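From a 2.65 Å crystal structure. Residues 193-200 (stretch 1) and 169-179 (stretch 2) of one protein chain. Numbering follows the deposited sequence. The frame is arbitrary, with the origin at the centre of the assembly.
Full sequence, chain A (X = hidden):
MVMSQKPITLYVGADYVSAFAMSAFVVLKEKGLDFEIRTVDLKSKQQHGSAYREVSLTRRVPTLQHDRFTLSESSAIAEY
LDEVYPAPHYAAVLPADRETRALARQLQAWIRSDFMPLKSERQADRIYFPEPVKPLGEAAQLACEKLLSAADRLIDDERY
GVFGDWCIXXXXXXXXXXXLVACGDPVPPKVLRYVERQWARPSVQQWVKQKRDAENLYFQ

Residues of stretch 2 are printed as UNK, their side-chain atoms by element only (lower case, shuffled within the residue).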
# COMPACT_ATOMS: atom_id res chain seq x y z
N ARG A 193 7.21 6.32 -24.58
CA ARG A 193 7.12 5.01 -25.21
C ARG A 193 6.62 3.96 -24.22
O ARG A 193 5.70 3.20 -24.53
CB ARG A 193 8.47 4.60 -25.80
CG ARG A 193 8.80 5.33 -27.12
CD ARG A 193 10.04 4.76 -27.79
NE ARG A 193 11.28 5.28 -27.20
CZ ARG A 193 11.85 6.42 -27.57
NH1 ARG A 193 11.29 7.18 -28.50
NH2 ARG A 193 12.99 6.82 -27.01
N TYR A 194 7.22 3.94 -23.04
CA TYR A 194 6.80 3.10 -21.94
C TYR A 194 5.29 3.22 -21.69
O TYR A 194 4.56 2.22 -21.69
CB TYR A 194 7.59 3.47 -20.69
CG TYR A 194 7.13 2.78 -19.44
CD1 TYR A 194 7.63 1.53 -19.09
CD2 TYR A 194 6.21 3.38 -18.58
CE1 TYR A 194 7.23 0.89 -17.94
CE2 TYR A 194 5.80 2.75 -17.42
CZ TYR A 194 6.31 1.50 -17.11
OH TYR A 194 5.90 0.87 -15.96
N VAL A 195 4.82 4.45 -21.49
CA VAL A 195 3.40 4.67 -21.27
C VAL A 195 2.57 4.08 -22.42
O VAL A 195 1.54 3.44 -22.20
CB VAL A 195 3.10 6.17 -21.14
CG1 VAL A 195 1.60 6.40 -21.03
CG2 VAL A 195 3.85 6.76 -19.95
N GLU A 196 3.04 4.29 -23.65
CA GLU A 196 2.32 3.83 -24.83
C GLU A 196 2.28 2.31 -24.86
O GLU A 196 1.21 1.70 -25.05
CB GLU A 196 2.98 4.37 -26.10
CG GLU A 196 2.14 4.18 -27.37
CD GLU A 196 2.85 4.65 -28.63
OE1 GLU A 196 3.84 5.41 -28.53
OE2 GLU A 196 2.40 4.27 -29.73
N ARG A 197 3.44 1.70 -24.66
CA ARG A 197 3.65 0.26 -24.54
C ARG A 197 2.63 -0.34 -23.56
O ARG A 197 1.89 -1.28 -23.89
CB ARG A 197 5.04 0.09 -23.96
CG ARG A 197 5.86 -1.08 -24.42
CD ARG A 197 7.19 -1.07 -23.63
NE ARG A 197 7.97 0.15 -23.86
CZ ARG A 197 9.00 0.55 -23.12
NH1 ARG A 197 9.37 -0.14 -22.05
NH2 ARG A 197 9.66 1.67 -23.43
N GLN A 198 2.62 0.22 -22.34
CA GLN A 198 1.78 -0.27 -21.25
C GLN A 198 0.28 -0.10 -21.48
O GLN A 198 -0.50 -0.96 -21.07
CB GLN A 198 2.20 0.39 -19.93
CG GLN A 198 3.61 0.04 -19.45
CD GLN A 198 3.86 -1.46 -19.37
OE1 GLN A 198 2.94 -2.22 -19.08
NE2 GLN A 198 5.09 -1.88 -19.65
N TRP A 199 -0.14 1.00 -22.11
CA TRP A 199 -1.55 1.18 -22.50
C TRP A 199 -2.02 0.23 -23.62
O TRP A 199 -3.22 0.09 -23.85
CB TRP A 199 -1.82 2.63 -22.93
CG TRP A 199 -2.19 3.50 -21.79
CD1 TRP A 199 -1.35 4.28 -21.04
CD2 TRP A 199 -3.50 3.68 -21.23
NE1 TRP A 199 -2.06 4.94 -20.06
CE2 TRP A 199 -3.38 4.59 -20.16
CE3 TRP A 199 -4.76 3.17 -21.55
CZ2 TRP A 199 -4.48 4.99 -19.41
CZ3 TRP A 199 -5.84 3.56 -20.81
CH2 TRP A 199 -5.70 4.47 -19.74
N ALA A 200 -1.08 -0.41 -24.31
CA ALA A 200 -1.38 -1.26 -25.46
C ALA A 200 -1.59 -2.74 -25.12
O ALA A 200 -1.91 -3.54 -25.99
CB ALA A 200 -0.29 -1.11 -26.56
N UNK A 169 2.75 -3.48 -11.33
CA UNK A 169 3.34 -2.19 -10.97
C UNK A 169 3.49 -1.28 -12.17
O UNK A 169 3.37 -0.06 -12.03
c UNK A 169 4.69 -2.37 -10.31
N UNK A 170 3.73 -1.88 -13.35
CA UNK A 170 3.92 -1.15 -14.61
C UNK A 170 2.65 -0.46 -15.09
O UNK A 170 2.71 0.68 -15.56
c UNK A 170 5.85 -2.57 -15.44
o UNK A 170 6.02 -3.81 -15.31
c UNK A 170 4.46 -2.05 -15.72
o UNK A 170 6.77 -1.72 -15.35
N UNK A 171 1.52 -1.15 -15.00
CA UNK A 171 0.23 -0.52 -15.31
C UNK A 171 0.03 0.68 -14.40
O UNK A 171 -0.35 1.76 -14.85
c UNK A 171 -2.23 -0.89 -15.66
c UNK A 171 -0.95 -1.47 -15.07
o UNK A 171 -0.68 -2.74 -15.67
N UNK A 172 0.30 0.47 -13.11
CA UNK A 172 0.12 1.51 -12.11
C UNK A 172 1.01 2.70 -12.40
O UNK A 172 0.56 3.85 -12.33
o UNK A 172 -0.42 -0.61 -9.17
c UNK A 172 -0.65 0.06 -10.21
c UNK A 172 0.43 0.96 -10.72
o UNK A 172 -1.75 0.04 -10.84
N UNK A 173 2.26 2.41 -12.73
CA UNK A 173 3.24 3.44 -13.05
C UNK A 173 2.81 4.22 -14.29
O UNK A 173 2.82 5.46 -14.30
c UNK A 173 6.66 5.79 -12.22
c UNK A 173 5.75 3.77 -13.16
c UNK A 173 6.95 3.55 -13.81
c UNK A 173 4.62 2.81 -13.30
c UNK A 173 8.00 4.44 -13.68
c UNK A 173 7.85 5.57 -12.88
c UNK A 173 5.62 4.90 -12.36
N UNK A 174 2.41 3.48 -15.33
CA UNK A 174 2.04 4.09 -16.60
C UNK A 174 0.86 5.02 -16.43
O UNK A 174 0.88 6.15 -16.94
c UNK A 174 1.74 3.03 -17.63
N UNK A 175 -0.16 4.57 -15.69
CA UNK A 175 -1.28 5.45 -15.35
C UNK A 175 -0.80 6.72 -14.66
O UNK A 175 -1.18 7.82 -15.07
c UNK A 175 -2.84 3.49 -15.19
c UNK A 175 -2.32 4.74 -14.49
c UNK A 175 -3.19 3.82 -16.63
c UNK A 175 -4.03 2.86 -14.46
N UNK A 176 0.04 6.57 -13.64
CA UNK A 176 0.52 7.73 -12.87
C UNK A 176 1.34 8.66 -13.74
O UNK A 176 1.19 9.88 -13.64
c UNK A 176 -0.65 8.11 -9.47
s UNK A 176 0.58 9.36 -9.81
c UNK A 176 1.83 8.41 -10.74
c UNK A 176 1.33 7.28 -11.65
N UNK A 177 2.18 8.10 -14.61
CA UNK A 177 3.03 8.92 -15.48
C UNK A 177 2.24 9.87 -16.39
O UNK A 177 2.81 10.80 -16.94
c UNK A 177 4.01 8.08 -16.30
c UNK A 177 5.12 7.39 -15.48
c UNK A 177 5.88 6.40 -16.35
c UNK A 177 6.06 8.42 -14.84
N UNK A 178 0.94 9.65 -16.53
CA UNK A 178 0.13 10.54 -17.36
C UNK A 178 -0.07 11.92 -16.74
O UNK A 178 -0.64 12.81 -17.36
n UNK A 178 -1.00 9.50 -20.14
o UNK A 178 -1.01 7.70 -18.78
c UNK A 178 -1.07 8.93 -18.94
c UNK A 178 -1.20 9.88 -17.74
N UNK A 179 0.41 12.08 -15.51
CA UNK A 179 0.31 13.36 -14.80
C UNK A 179 1.45 14.27 -15.19
O UNK A 179 1.47 15.46 -14.82
n UNK A 179 -3.13 12.27 -12.06
c UNK A 179 0.33 13.15 -13.29
c UNK A 179 -2.13 13.00 -12.84
c UNK A 179 -4.30 12.77 -11.69
n UNK A 179 -4.62 14.02 -12.02
n UNK A 179 -5.15 12.04 -10.98
c UNK A 179 -0.79 12.30 -12.75

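Position 169 carries one side-chain carbon, which makes no contact with stretch 1; a lone CB identifies Ala169. Position 170 has two carbons, the second bearing two oxygens. That is a carboxylate one methylene from the backbone, hence Asp170. Its OD1 accepts a hydrogen bond from Tyr194 OH at 2.8 Å, and its CB lies 3.7 Å from Gln198 OE1.

At 171 the first carbon bears both an oxygen and a carbon, the beta-branched pattern of Thr171; its CA-to-CB bond points away from stretch 1. Position 172 repeats the short carboxylate, two carbons and two oxygens, so it is Asp172, but it also points away and makes no contact.

Position 173 shows one carbon followed by a six-carbon ring without a heteroatom: Phe173. Tyr194 OH lies 3.5 Å from its CB and near the plane of its ring. The two ring centroids are 5.8 Å apart with planes at 65°, an oblique pairing.

Position 174 again has one carbon, so it is Ala174. Here the bond points toward stretch 1, and CB lies 3.5 Å from Gln198 CB and 4.1 Å from Tyr194 CE2. The CA atoms of Ala174 and Val195 are just 4.9 Å apart, so the backbones pass close together at this small side chain.

Position 175 has four carbons, forked at the second, which is leucine: Leu175. Its CA-to-CB bond points away, yet the end of the side chain comes nearer, with CD2 3.3 Å from Trp199 CZ2. Position 176 is an unbranched run of two carbons, sulfur and carbon: Met176, out of reach of stretch 1.

The fork recurs at 177, giving Leu177. Its CD1 lies 3.8 Å from Tyr194 CD2 and its CB 3.9 Å from Val195 CG2. Position 178 has two carbons, the second bearing one oxygen and one nitrogen, the amide of Asn178. OD1 accepts a hydrogen bond from Trp199 NE1 at 3.2 Å, with an N-H...acceptor angle of 150°. Position 179 has three carbons, a nitrogen, then a carbon bearing two more nitrogens: Arg179, poorly ordered and free of contact.

The two helix axes approach to 9.1 Å at 124° between their directions, and the stretches bury 462 Å² in total. Tyr194 is the knob, seated among Asp170, Phe173, Ala174 and Leu177, so its ring packs against carbon while its hydroxyl reaches the carboxylate. The indole hydrogen bond to Asn178 adds a second polar link, and apolar contacts of Val195 and Trp199 with the leucines extend the packing.

Stretch 2 (169-179) ADTDFALMLNR
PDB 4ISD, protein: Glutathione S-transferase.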